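Malic enzyme (Entamoeba histolytica, PDB 3NV9) probably catalyses the NAD(P)-dependent oxidative decarboxylation of malate to pyruvate, as malic enzymes do. Local coordinates at residues F92-S97 against F162-E168; I152-Q156 against V181-C186; C220-F224 against E290-G294; S256-G260 against T280-F285. All coordinates share one frame. Residue numbers count along the deposited sequence, not the author numbering.

Contact 1 of 4, residues F92-S97 against F162-E168; sequences FVGVVS and FGAINLE
Segments 92-97 and 162-168 run side by side as neighbouring parallel strands, the two inner ones of the four-stranded parallel sheet in the N-terminal domain of this malic enzyme. Both are extended; strand 164-167 twists by 30° against strand 92-97, with the axes 4.7 Å apart at closest approach. V93 pairs with A164, G94 with I165, V95 with N166 and V96 with L167, at CA-CA distances of 4.8 to 5.0 Å. Hydrogen bonds alternate in the parallel manner: G94 N to A164 O (3.3 Å), N166 N to G94 O (2.8 Å), V96 N to N166 O (3.1 Å) and E168 N to V96 O (2.8 Å). Where the strand begins, F92 O takes G163 N at 2.7 Å and, weakly, A164 N at 3.3 Å.

V93, V95, A164 and N166 face helices 114-128 and 363-372; beta-branched valines, all with chi1 t, suit such extended backbone. On the other face V96 CG2 meets I165 CG2 at 3.9 Å. F162, chi1 m, lays its ring over G94, whose CA stands 3.8 Å from the ring centroid in a CH-pi contact; a beta carbon here would crowd the ring. F92, chi1 t, forms an offset stack with F162, centroids 4.6 Å apart. At the far end the S97 hydroxyl donates from OG to E168 O at 2.8 Å.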
loop_
_atom_site.group_PDB
_atom_site.type_symbol
_atom_site.label_atom_id
_atom_site.label_comp_id
_atom_site.label_asym_id
_atom_site.label_seq_id
_atom_site.Cartn_x
_atom_site.Cartn_y
_atom_site.Cartn_z
ATOM N N PHE A 92 2.286 9.554 0.083
ATOM C CA PHE A 92 2.132 8.101 0.441
ATOM C C PHE A 92 2.826 7.823 1.761
ATOM O O PHE A 92 4.059 8.050 1.897
ATOM C CB PHE A 92 2.714 7.180 -0.678
ATOM C CG PHE A 92 2.186 5.740 -0.694
ATOM C CD1 PHE A 92 0.897 5.411 -0.200
ATOM C CD2 PHE A 92 2.941 4.728 -1.305
ATOM C CE1 PHE A 92 0.395 4.075 -0.273
ATOM C CE2 PHE A 92 2.469 3.389 -1.386
ATOM C CZ PHE A 92 1.193 3.055 -0.854
ATOM N N VAL A 93 2.051 7.334 2.732
ATOM C CA VAL A 93 2.544 7.060 4.059
ATOM C C VAL A 93 2.473 5.568 4.343
ATOM O O VAL A 93 1.452 4.953 4.019
ATOM C CB VAL A 93 1.807 7.865 5.122
ATOM C CG1 VAL A 93 2.185 7.381 6.522
ATOM C CG2 VAL A 93 2.168 9.410 4.948
ATOM N N GLY A 94 3.570 4.981 4.868
ATOM C CA GLY A 94 3.556 3.573 5.302
ATOM C C GLY A 94 3.341 3.450 6.799
ATOM O O GLY A 94 4.035 4.086 7.557
ATOM N N VAL A 95 2.342 2.695 7.215
ATOM C CA VAL A 95 2.045 2.546 8.633
ATOM C C VAL A 95 2.747 1.246 8.974
ATOM O O VAL A 95 2.213 0.171 8.696
ATOM C CB VAL A 95 0.482 2.435 8.892
ATOM C CG1 VAL A 95 0.094 2.434 10.380
ATOM C CG2 VAL A 95 -0.260 3.641 8.242
ATOM N N VAL A 96 3.953 1.358 9.509
ATOM C CA VAL A 96 4.875 0.245 9.713
ATOM C C VAL A 96 4.785 -0.198 11.167
ATOM O O VAL A 96 4.898 0.607 12.087
ATOM C CB VAL A 96 6.356 0.627 9.297
ATOM C CG1 VAL A 96 7.368 -0.526 9.593
ATOM C CG2 VAL A 96 6.390 0.961 7.833
ATOM N N SER A 97 4.477 -1.472 11.353
ATOM C CA SER A 97 4.413 -2.059 12.696
ATOM C C SER A 97 4.911 -3.492 12.655
ATOM O O SER A 97 4.783 -4.141 11.624
ATOM C CB SER A 97 3.009 -2.078 13.209
ATOM O OG SER A 97 2.998 -2.525 14.566
ATOM N N PHE A 162 7.847 5.560 -0.318
ATOM C CA PHE A 162 7.014 6.410 0.552
ATOM C C PHE A 162 7.517 7.841 0.701
ATOM O O PHE A 162 8.711 8.122 0.491
ATOM C CB PHE A 162 6.831 5.788 1.957
ATOM C CG PHE A 162 6.027 4.532 1.960
ATOM C CD1 PHE A 162 4.629 4.575 1.895
ATOM C CD2 PHE A 162 6.647 3.302 2.012
ATOM C CE1 PHE A 162 3.903 3.412 1.885
ATOM C CE2 PHE A 162 5.924 2.124 2.003
ATOM C CZ PHE A 162 4.540 2.177 1.929
ATOM N N GLY A 163 6.585 8.716 1.087
ATOM C CA GLY A 163 6.838 10.121 1.308
ATOM C C GLY A 163 7.053 10.330 2.767
ATOM O O GLY A 163 7.629 11.344 3.147
ATOM N N ALA A 164 6.541 9.406 3.603
ATOM C CA ALA A 164 6.937 9.344 5.004
ATOM C C ALA A 164 6.714 7.964 5.597
ATOM O O ALA A 164 5.994 7.149 5.013
ATOM C CB ALA A 164 6.176 10.363 5.821
ATOM N N ILE A 165 7.293 7.721 6.778
ATOM C CA ILE A 165 7.019 6.501 7.466
ATOM C C ILE A 165 6.400 6.769 8.813
ATOM O O ILE A 165 6.904 7.581 9.586
ATOM C CB ILE A 165 8.298 5.620 7.747
ATOM C CG1 ILE A 165 8.990 5.203 6.460
ATOM C CG2 ILE A 165 7.925 4.450 8.696
ATOM C CD1 ILE A 165 8.146 4.424 5.551
ATOM N N ASN A 166 5.321 6.043 9.095
ATOM C CA ASN A 166 4.603 6.222 10.332
ATOM C C ASN A 166 4.703 4.940 11.140
ATOM O O ASN A 166 3.870 4.028 11.008
ATOM C CB ASN A 166 3.156 6.649 9.986
ATOM C CG ASN A 166 2.233 6.662 11.188
ATOM O OD1 ASN A 166 1.508 5.677 11.409
ATOM N ND2 ASN A 166 2.228 7.764 11.959
ATOM N N LEU A 167 5.742 4.857 11.964
ATOM C CA LEU A 167 5.934 3.695 12.861
ATOM C C LEU A 167 4.801 3.639 13.874
ATOM O O LEU A 167 4.409 4.659 14.426
ATOM C CB LEU A 167 7.292 3.766 13.604
ATOM C CG LEU A 167 8.580 3.960 12.757
ATOM C CD1 LEU A 167 9.742 4.471 13.594
ATOM C CD2 LEU A 167 8.973 2.637 12.039
ATOM N N GLU A 168 4.282 2.447 14.122
ATOM C CA GLU A 168 3.281 2.250 15.157
ATOM C C GLU A 168 3.576 0.973 15.981
ATOM O O GLU A 168 4.018 -0.034 15.404
ATOM C CB GLU A 168 1.906 2.042 14.485
ATOM C CG GLU A 168 1.335 3.220 13.681
ATOM C CD GLU A 168 0.716 4.283 14.567
ATOM O OE1 GLU A 168 0.247 5.280 13.985
ATOM O OE2 GLU A 168 0.684 4.122 15.835
#

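Contact 2 of 4, residues I152-Q156 against V181-C186. With SO4 (sulfate ion), chain C.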
loop_
_atom_site.group_PDB
_atom_site.type_symbol
_atom_site.label_atom_id
_atom_site.label_comp_id
_atom_site.label_asym_id
_atom_site.label_seq_id
_atom_site.Cartn_x
_atom_site.Cartn_y
_atom_site.Cartn_z
ATOM N N ILE A 152 14.944 -1.782 11.144
ATOM C CA ILE A 152 15.778 -0.716 10.530
ATOM C C ILE A 152 16.101 -1.002 9.078
ATOM O O ILE A 152 15.935 -0.138 8.194
ATOM C CB ILE A 152 17.073 -0.456 11.341
ATOM C CG1 ILE A 152 16.683 0.211 12.659
ATOM C CG2 ILE A 152 17.971 0.446 10.601
ATOM C CD1 ILE A 152 17.763 0.207 13.772
ATOM N N GLU A 153 16.550 -2.232 8.834
ATOM C CA GLU A 153 16.941 -2.657 7.483
ATOM C C GLU A 153 15.731 -2.590 6.555
ATOM O O GLU A 153 15.836 -2.106 5.404
ATOM C CB GLU A 153 17.561 -4.090 7.481
ATOM C CG GLU A 153 17.891 -4.591 6.065
ATOM C CD GLU A 153 18.583 -5.978 6.050
ATOM O OE1 GLU A 153 18.768 -6.606 7.106
ATOM O OE2 GLU A 153 18.937 -6.434 4.960
ATOM N N PHE A 154 14.596 -3.092 7.070
ATOM C CA PHE A 154 13.339 -3.191 6.312
ATOM C C PHE A 154 12.888 -1.810 5.810
ATOM O O PHE A 154 12.635 -1.602 4.631
ATOM C CB PHE A 154 12.221 -3.863 7.154
ATOM C CG PHE A 154 10.923 -3.972 6.423
ATOM C CD1 PHE A 154 10.604 -5.122 5.739
ATOM C CD2 PHE A 154 10.021 -2.889 6.396
ATOM C CE1 PHE A 154 9.403 -5.219 5.018
ATOM C CE2 PHE A 154 8.796 -2.966 5.680
ATOM C CZ PHE A 154 8.496 -4.122 4.978
ATOM N N VAL A 155 12.831 -0.872 6.729
ATOM C CA VAL A 155 12.356 0.455 6.426
ATOM C C VAL A 155 13.291 1.161 5.453
ATOM O O VAL A 155 12.812 1.818 4.507
ATOM C CB VAL A 155 12.122 1.254 7.744
ATOM C CG1 VAL A 155 11.767 2.723 7.463
ATOM C CG2 VAL A 155 11.044 0.606 8.516
ATOM N N GLN A 156 14.611 1.008 5.680
ATOM C CA GLN A 156 15.643 1.505 4.745
ATOM C C GLN A 156 15.486 0.994 3.307
ATOM O O GLN A 156 15.746 1.719 2.337
ATOM C CB GLN A 156 17.068 1.236 5.282
ATOM C CG GLN A 156 17.490 2.229 6.423
ATOM C CD GLN A 156 18.776 1.830 7.197
ATOM O OE1 GLN A 156 19.428 0.809 6.905
ATOM N NE2 GLN A 156 19.129 2.635 8.193
ATOM N N VAL A 181 17.632 5.770 14.826
ATOM C CA VAL A 181 18.489 5.485 13.645
ATOM C C VAL A 181 17.816 5.884 12.365
ATOM O O VAL A 181 18.395 6.627 11.563
ATOM C CB VAL A 181 18.828 3.982 13.516
ATOM C CG1 VAL A 181 19.558 3.709 12.224
ATOM C CG2 VAL A 181 19.658 3.518 14.686
ATOM N N LEU A 182 16.587 5.386 12.152
ATOM C CA LEU A 182 15.854 5.641 10.884
ATOM C C LEU A 182 15.593 7.096 10.603
ATOM O O LEU A 182 15.606 7.480 9.474
ATOM C CB LEU A 182 14.485 4.938 10.831
ATOM C CG LEU A 182 14.546 3.452 10.692
ATOM C CD1 LEU A 182 13.148 2.938 10.716
ATOM C CD2 LEU A 182 15.318 3.055 9.412
ATOM N N ARG A 183 15.317 7.887 11.632
ATOM C CA ARG A 183 15.062 9.288 11.380
ATOM C C ARG A 183 16.295 10.005 10.792
ATOM O O ARG A 183 16.166 11.000 10.118
ATOM C CB ARG A 183 14.494 9.968 12.631
ATOM C CG ARG A 183 15.465 10.637 13.525
ATOM C CD ARG A 183 14.739 10.988 14.793
ATOM N NE ARG A 183 13.832 12.136 14.624
ATOM C CZ ARG A 183 14.019 13.327 15.210
ATOM N NH1 ARG A 183 15.091 13.505 15.984
ATOM N NH2 ARG A 183 13.146 14.331 15.035
ATOM N N GLU A 184 17.486 9.452 11.009
ATOM C CA GLU A 184 18.721 10.076 10.537
ATOM C C GLU A 184 19.125 9.501 9.225
ATOM O O GLU A 184 19.613 10.245 8.342
ATOM C CB GLU A 184 19.835 9.984 11.590
ATOM C CG GLU A 184 19.473 10.765 12.878
ATOM C CD GLU A 184 19.218 12.292 12.638
ATOM O OE1 GLU A 184 19.706 12.862 11.612
ATOM O OE2 GLU A 184 18.527 12.915 13.493
ATOM N N SER A 185 18.869 8.207 9.032
ATOM C CA SER A 185 19.309 7.588 7.783
ATOM C C SER A 185 18.403 7.701 6.571
ATOM O O SER A 185 18.907 7.575 5.450
ATOM C CB SER A 185 19.732 6.117 7.974
ATOM O OG SER A 185 18.784 5.373 8.693
ATOM N N CYS A 186 17.082 7.852 6.761
ATOM C CA CYS A 186 16.183 7.790 5.610
ATOM C C CYS A 186 16.072 9.169 4.999
ATOM O O CYS A 186 16.283 10.143 5.676
ATOM C CB CYS A 186 14.817 7.214 6.015
ATOM S SG CYS A 186 14.917 5.456 6.558
HETATM S S SO4 C . 14.463 17.179 17.428
HETATM O O1 SO4 C . 15.376 18.171 17.945
HETATM O O2 SO4 C . 14.488 17.256 15.969
HETATM O O3 SO4 C . 14.898 15.855 17.855
HETATM O O4 SO4 C . 13.170 17.371 18.037
#
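Segment 152-156, on helix 148-158, and segment 181-186, at the end of helix 174-185, lie nearly alongside each other, at 29° with their short axes 10.4 Å apart, and L182 fills much of the space between them. Its branched end sits in a hollow lined by I152, V155 and Q156: CD1 comes 3.5 Å from V155 CG1, while CD2 is 3.9 Å from I152 CG2 and 3.8 Å from Q156 CG. The leucine is long enough to bridge the gap, whereas compact V155 provides a shallow wall. To one end, I152 CD1 abuts V181 CG2 at 3.9 Å; to the other, C186 sets SG 4.1 Å from Q156 CG. These helices precede and follow strand 164-167 of the parallel sheet, so this is helix-helix packing in the alpha/beta N-terminal domain. Pointing elsewhere, R183 holds a sulfate, NH1 to O3 at 3.0 Å. At the more open margin, Q156 NE2 donates to S185 OG at 2.8 Å, and that hydroxyl donates to V181 O at 3.2 Å: one specific hydrogen bond thus ties the border of a mainly apolar contact.

Contact 3 of 4, residues C220-F224 against E290-G294; sequences CRMVF and EACVG
This is a strand-to-helix contact in the NAD-binding domain, in which an arginine grips the C-terminal end of a short helix beside an inner strand of the sheet. Segment 220-224 is extended and becomes strand at M222; segment 290-294 finishes helix 288-292, leaves helical angles at V293 and turns at G294, whose positive phi (68°) is easily adopted without a side chain. CA atoms come nearest at V223 and C292 (6.7 Å) and at R221 and G294 (7.8 Å). R221 and V223, alternate residues of the extended chain, point toward the helix. Strand 222-225 lies between 248-252 and 297-300 in the parallel core of the Rossmann fold, and helix 288-292 leads into strand 297-300. V223, chi1 t, packs CG2 on A291 CB at 3.9 Å and CG1 near C292 SG at 4.3 Å, small partners in keeping with the close backbones. R221, with chi1 m, chi2 t and chi3 p, turns the edge of its guanidinium to the helix terminus, where carbonyls lack helical partners: NH2 and NH1 donate to A291 O at 2.9 and 3.2 Å.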
loop_
_atom_site.group_PDB
_atom_site.type_symbol
_atom_site.label_atom_id
_atom_site.label_comp_id
_atom_site.label_asym_id
_atom_site.label_seq_id
_atom_site.Cartn_x
_atom_site.Cartn_y
_atom_site.Cartn_z
ATOM N N CYS A 220 2.037 23.384 38.311
ATOM C CA CYS A 220 1.371 22.077 38.551
ATOM C C CYS A 220 2.233 20.866 38.924
ATOM O O CYS A 220 3.204 20.546 38.258
ATOM C CB CYS A 220 0.518 21.683 37.368
ATOM S SG CYS A 220 -0.825 22.811 37.084
ATOM N N ARG A 221 1.835 20.160 39.968
ATOM C CA ARG A 221 2.470 18.906 40.237
ATOM C C ARG A 221 1.848 17.829 39.328
ATOM O O ARG A 221 0.633 17.579 39.337
ATOM C CB ARG A 221 2.338 18.551 41.735
ATOM C CG ARG A 221 3.169 19.442 42.724
ATOM C CD ARG A 221 3.160 18.785 44.162
ATOM N NE ARG A 221 3.750 17.454 44.046
ATOM C CZ ARG A 221 3.095 16.299 44.185
ATOM N NH1 ARG A 221 1.807 16.251 44.517
ATOM N NH2 ARG A 221 3.744 15.172 43.962
ATOM N N MET A 222 2.696 17.170 38.566
ATOM C CA MET A 222 2.224 16.156 37.633
ATOM C C MET A 222 2.822 14.776 37.927
ATOM O O MET A 222 4.057 14.655 38.009
ATOM C CB MET A 222 2.557 16.604 36.221
ATOM C CG MET A 222 1.896 17.943 35.877
ATOM S SD MET A 222 2.272 18.284 34.175
ATOM C CE MET A 222 1.824 20.053 34.068
ATOM N N VAL A 223 1.952 13.764 38.101
ATOM C CA VAL A 223 2.383 12.360 38.260
ATOM C C VAL A 223 2.103 11.498 36.990
ATOM O O VAL A 223 0.949 11.374 36.580
ATOM C CB VAL A 223 1.691 11.679 39.450
ATOM C CG1 VAL A 223 2.188 10.192 39.621
ATOM C CG2 VAL A 223 1.898 12.483 40.729
ATOM N N PHE A 224 3.149 10.892 36.417
ATOM C CA PHE A 224 3.033 10.011 35.276
ATOM C C PHE A 224 3.111 8.508 35.626
ATOM O O PHE A 224 4.128 8.060 36.131
ATOM C CB PHE A 224 4.098 10.350 34.256
ATOM C CG PHE A 224 3.931 11.715 33.650
ATOM C CD1 PHE A 224 4.314 12.861 34.357
ATOM C CD2 PHE A 224 3.437 11.864 32.347
ATOM C CE1 PHE A 224 4.181 14.167 33.770
ATOM C CE2 PHE A 224 3.309 13.146 31.740
ATOM C CZ PHE A 224 3.654 14.304 32.460
ATOM N N GLU A 290 2.066 8.319 47.552
ATOM C CA GLU A 290 2.767 9.450 48.171
ATOM C C GLU A 290 2.831 10.562 47.132
ATOM O O GLU A 290 2.586 11.728 47.416
ATOM C CB GLU A 290 4.193 9.066 48.647
ATOM C CG GLU A 290 4.244 8.293 50.042
ATOM C CD GLU A 290 5.605 7.579 50.351
ATOM O OE1 GLU A 290 5.609 6.350 50.614
ATOM O OE2 GLU A 290 6.665 8.260 50.336
ATOM N N ALA A 291 3.170 10.186 45.919
ATOM C CA ALA A 291 3.214 11.140 44.847
ATOM C C ALA A 291 1.849 11.841 44.636
ATOM O O ALA A 291 1.798 13.051 44.505
ATOM C CB ALA A 291 3.682 10.461 43.592
ATOM N N CYS A 292 0.754 11.085 44.668
ATOM C CA CYS A 292 -0.513 11.589 44.213
ATOM C C CYS A 292 -1.163 12.616 45.114
ATOM O O CYS A 292 -1.845 13.530 44.631
ATOM C CB CYS A 292 -1.483 10.436 43.927
ATOM S SG CYS A 292 -1.115 9.622 42.386
ATOM N N VAL A 293 -0.999 12.471 46.425
ATOM C CA VAL A 293 -1.603 13.451 47.356
ATOM C C VAL A 293 -1.184 14.878 46.977
ATOM O O VAL A 293 -0.012 15.152 46.682
ATOM C CB VAL A 293 -1.361 13.055 48.867
ATOM C CG1 VAL A 293 -0.016 12.339 49.041
ATOM C CG2 VAL A 293 -1.551 14.260 49.834
ATOM N N GLY A 294 -2.169 15.756 46.902
ATOM C CA GLY A 294 -1.960 17.110 46.406
ATOM C C GLY A 294 -1.621 17.310 44.930
ATOM O O GLY A 294 -1.403 18.444 44.499
#

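Contact 4 of 4, residues S256-G260 against T280-F285; sequences SLHNG and TNPSKF
The imidazole of H258 has the aliphatic part of K284 lying over one face: K284 CG is 3.7 Å from the ring centroid, 23° off its normal, a CH-pi contact. The lysine reaches on to the neighbouring residue, NZ donating to N259 OD1 at 3.0 Å. H258, chi1 p, also takes G260 N on its ND1 at 2.9 Å. Nearest CA pairs are H258 with K284 (5.8 Å) and S256 with F285 (6.2 Å). Both segments are irregular loops of the Rossmann-type NAD-binding domain; their contact joins the exit of edge strand 255-256 to a type I beta turn from N281 to K284, closed by K284 N to N281 O at 3.1 Å. N281 (phi/psi 52/57) and K284 (54/45) both take left-handed helical angles, which asparagine adopts more readily than most residues. Its amide, chi1 t, both accepts and gives: OD1 takes F285 N at 3.2 Å, while ND2 donates to L257 O at 2.6 Å and weakly to S256 OG at 3.1 Å. The small S256 hydroxyl, OG, donates to F285 O at 2.7 Å, and a water bridges S256 N (2.9 Å) with F285 O (3.1 Å).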
loop_
_atom_site.group_PDB
_atom_site.type_symbol
_atom_site.label_atom_id
_atom_site.label_comp_id
_atom_site.label_asym_id
_atom_site.label_seq_id
_atom_site.Cartn_x
_atom_site.Cartn_y
_atom_site.Cartn_z
ATOM N N SER A 256 9.337 4.889 41.480
ATOM C CA SER A 256 9.557 6.197 40.854
ATOM C C SER A 256 10.898 6.323 40.180
ATOM O O SER A 256 11.818 5.570 40.475
ATOM C CB SER A 256 9.288 7.377 41.791
ATOM O OG SER A 256 10.353 7.650 42.682
ATOM N N LEU A 257 10.956 7.224 39.213
ATOM C CA LEU A 257 12.174 7.530 38.524
ATOM C C LEU A 257 12.799 8.732 39.252
ATOM O O LEU A 257 12.103 9.676 39.697
ATOM C CB LEU A 257 11.915 7.830 37.049
ATOM C CG LEU A 257 11.871 6.655 36.059
ATOM C CD1 LEU A 257 10.713 5.718 36.383
ATOM C CD2 LEU A 257 11.812 7.115 34.588
ATOM N N HIS A 258 14.122 8.639 39.409
ATOM C CA HIS A 258 14.932 9.571 40.219
ATOM C C HIS A 258 16.389 9.231 39.934
ATOM O O HIS A 258 16.668 8.226 39.276
ATOM C CB HIS A 258 14.582 9.480 41.717
ATOM C CG HIS A 258 14.757 8.114 42.327
ATOM N ND1 HIS A 258 15.964 7.442 42.345
ATOM C CD2 HIS A 258 13.877 7.307 42.973
ATOM C CE1 HIS A 258 15.814 6.278 42.956
ATOM N NE2 HIS A 258 14.558 6.170 43.352
ATOM N N ASN A 259 17.317 10.070 40.401
ATOM C CA ASN A 259 18.747 9.893 40.063
ATOM C C ASN A 259 19.451 8.716 40.752
ATOM O O ASN A 259 20.606 8.460 40.453
ATOM C CB ASN A 259 19.565 11.203 40.202
ATOM C CG ASN A 259 19.649 11.712 41.638
ATOM O OD1 ASN A 259 19.512 10.958 42.603
ATOM N ND2 ASN A 259 19.883 13.018 41.778
ATOM N N GLY A 260 18.741 8.005 41.641
ATOM C CA GLY A 260 19.261 6.774 42.269
ATOM C C GLY A 260 18.846 5.425 41.642
ATOM O O GLY A 260 18.878 4.359 42.314
ATOM N N THR A 280 13.879 15.050 37.052
ATOM C CA THR A 280 12.538 15.103 37.648
ATOM C C THR A 280 12.543 14.584 39.061
ATOM O O THR A 280 13.548 14.018 39.501
ATOM C CB THR A 280 11.484 14.337 36.783
ATOM O OG1 THR A 280 11.831 12.938 36.665
ATOM C CG2 THR A 280 11.390 14.973 35.368
ATOM N N ASN A 281 11.437 14.795 39.772
ATOM C CA ASN A 281 11.147 14.092 41.035
ATOM C C ASN A 281 12.314 14.193 42.038
ATOM O O ASN A 281 12.844 13.154 42.473
ATOM C CB ASN A 281 10.827 12.609 40.717
ATOM C CG ASN A 281 10.595 11.764 41.955
ATOM O OD1 ASN A 281 9.929 12.179 42.902
ATOM N ND2 ASN A 281 11.117 10.558 41.934
ATOM N N PRO A 282 12.734 15.447 42.384
ATOM C CA PRO A 282 13.885 15.689 43.265
ATOM C C PRO A 282 13.679 14.958 44.576
ATOM O O PRO A 282 14.586 14.303 45.045
ATOM C CB PRO A 282 13.834 17.204 43.506
ATOM C CG PRO A 282 13.070 17.735 42.315
ATOM C CD PRO A 282 11.991 16.696 42.152
ATOM N N SER A 283 12.461 15.066 45.102
ATOM C CA SER A 283 11.923 14.354 46.274
ATOM C C SER A 283 12.049 12.787 46.406
ATOM O O SER A 283 11.845 12.239 47.491
ATOM C CB SER A 283 10.453 14.758 46.383
ATOM O OG SER A 283 9.892 14.318 47.585
ATOM N N LYS A 284 12.381 12.069 45.330
ATOM C CA LYS A 284 12.453 10.593 45.382
ATOM C C LYS A 284 11.200 9.898 45.898
ATOM O O LYS A 284 11.313 8.981 46.702
ATOM C CB LYS A 284 13.618 10.134 46.255
ATOM C CG LYS A 284 14.805 9.571 45.488
ATOM C CD LYS A 284 15.719 10.638 44.953
ATOM C CE LYS A 284 17.172 10.149 45.002
ATOM N NZ LYS A 284 18.092 11.283 45.184
ATOM N N PHE A 285 10.015 10.299 45.446
ATOM C CA PHE A 285 8.772 9.710 45.961
ATOM C C PHE A 285 8.799 8.186 46.030
ATOM O O PHE A 285 9.230 7.526 45.091
ATOM C CB PHE A 285 7.585 10.138 45.110
ATOM C CG PHE A 285 7.090 11.526 45.402
ATOM C CD1 PHE A 285 7.234 12.538 44.455
ATOM C CD2 PHE A 285 6.454 11.812 46.617
ATOM C CE1 PHE A 285 6.738 13.836 44.701
ATOM C CE2 PHE A 285 5.959 13.085 46.879
ATOM C CZ PHE A 285 6.103 14.106 45.912
HETATM O O HOH W 1 8.916 4.517 44.284
HETATM O O HOH W 2 16.109 12.492 42.086
#

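Overall arrangement
From the N terminus, strand 92-97 opens contact 1, and helix 148-158 opens contact 2 before strand 164-167 closes the first; helix 174-185 then closes the second. The two loops therefore cross, and V155 packs on V96 and I165, so helix and sheet of the N-terminal domain share one core. The chain next enters the NAD-binding domain. Contact 3 opens at 220-224 and closes at 290-294, and contact 4, joining 256-260 to 280-285, nests inside that loop. F285 connects this pair, its ring touching R221 and A291. Contacts 1 and 3 lie on opposite sides of the chain's centre, their centres about 36 Å apart.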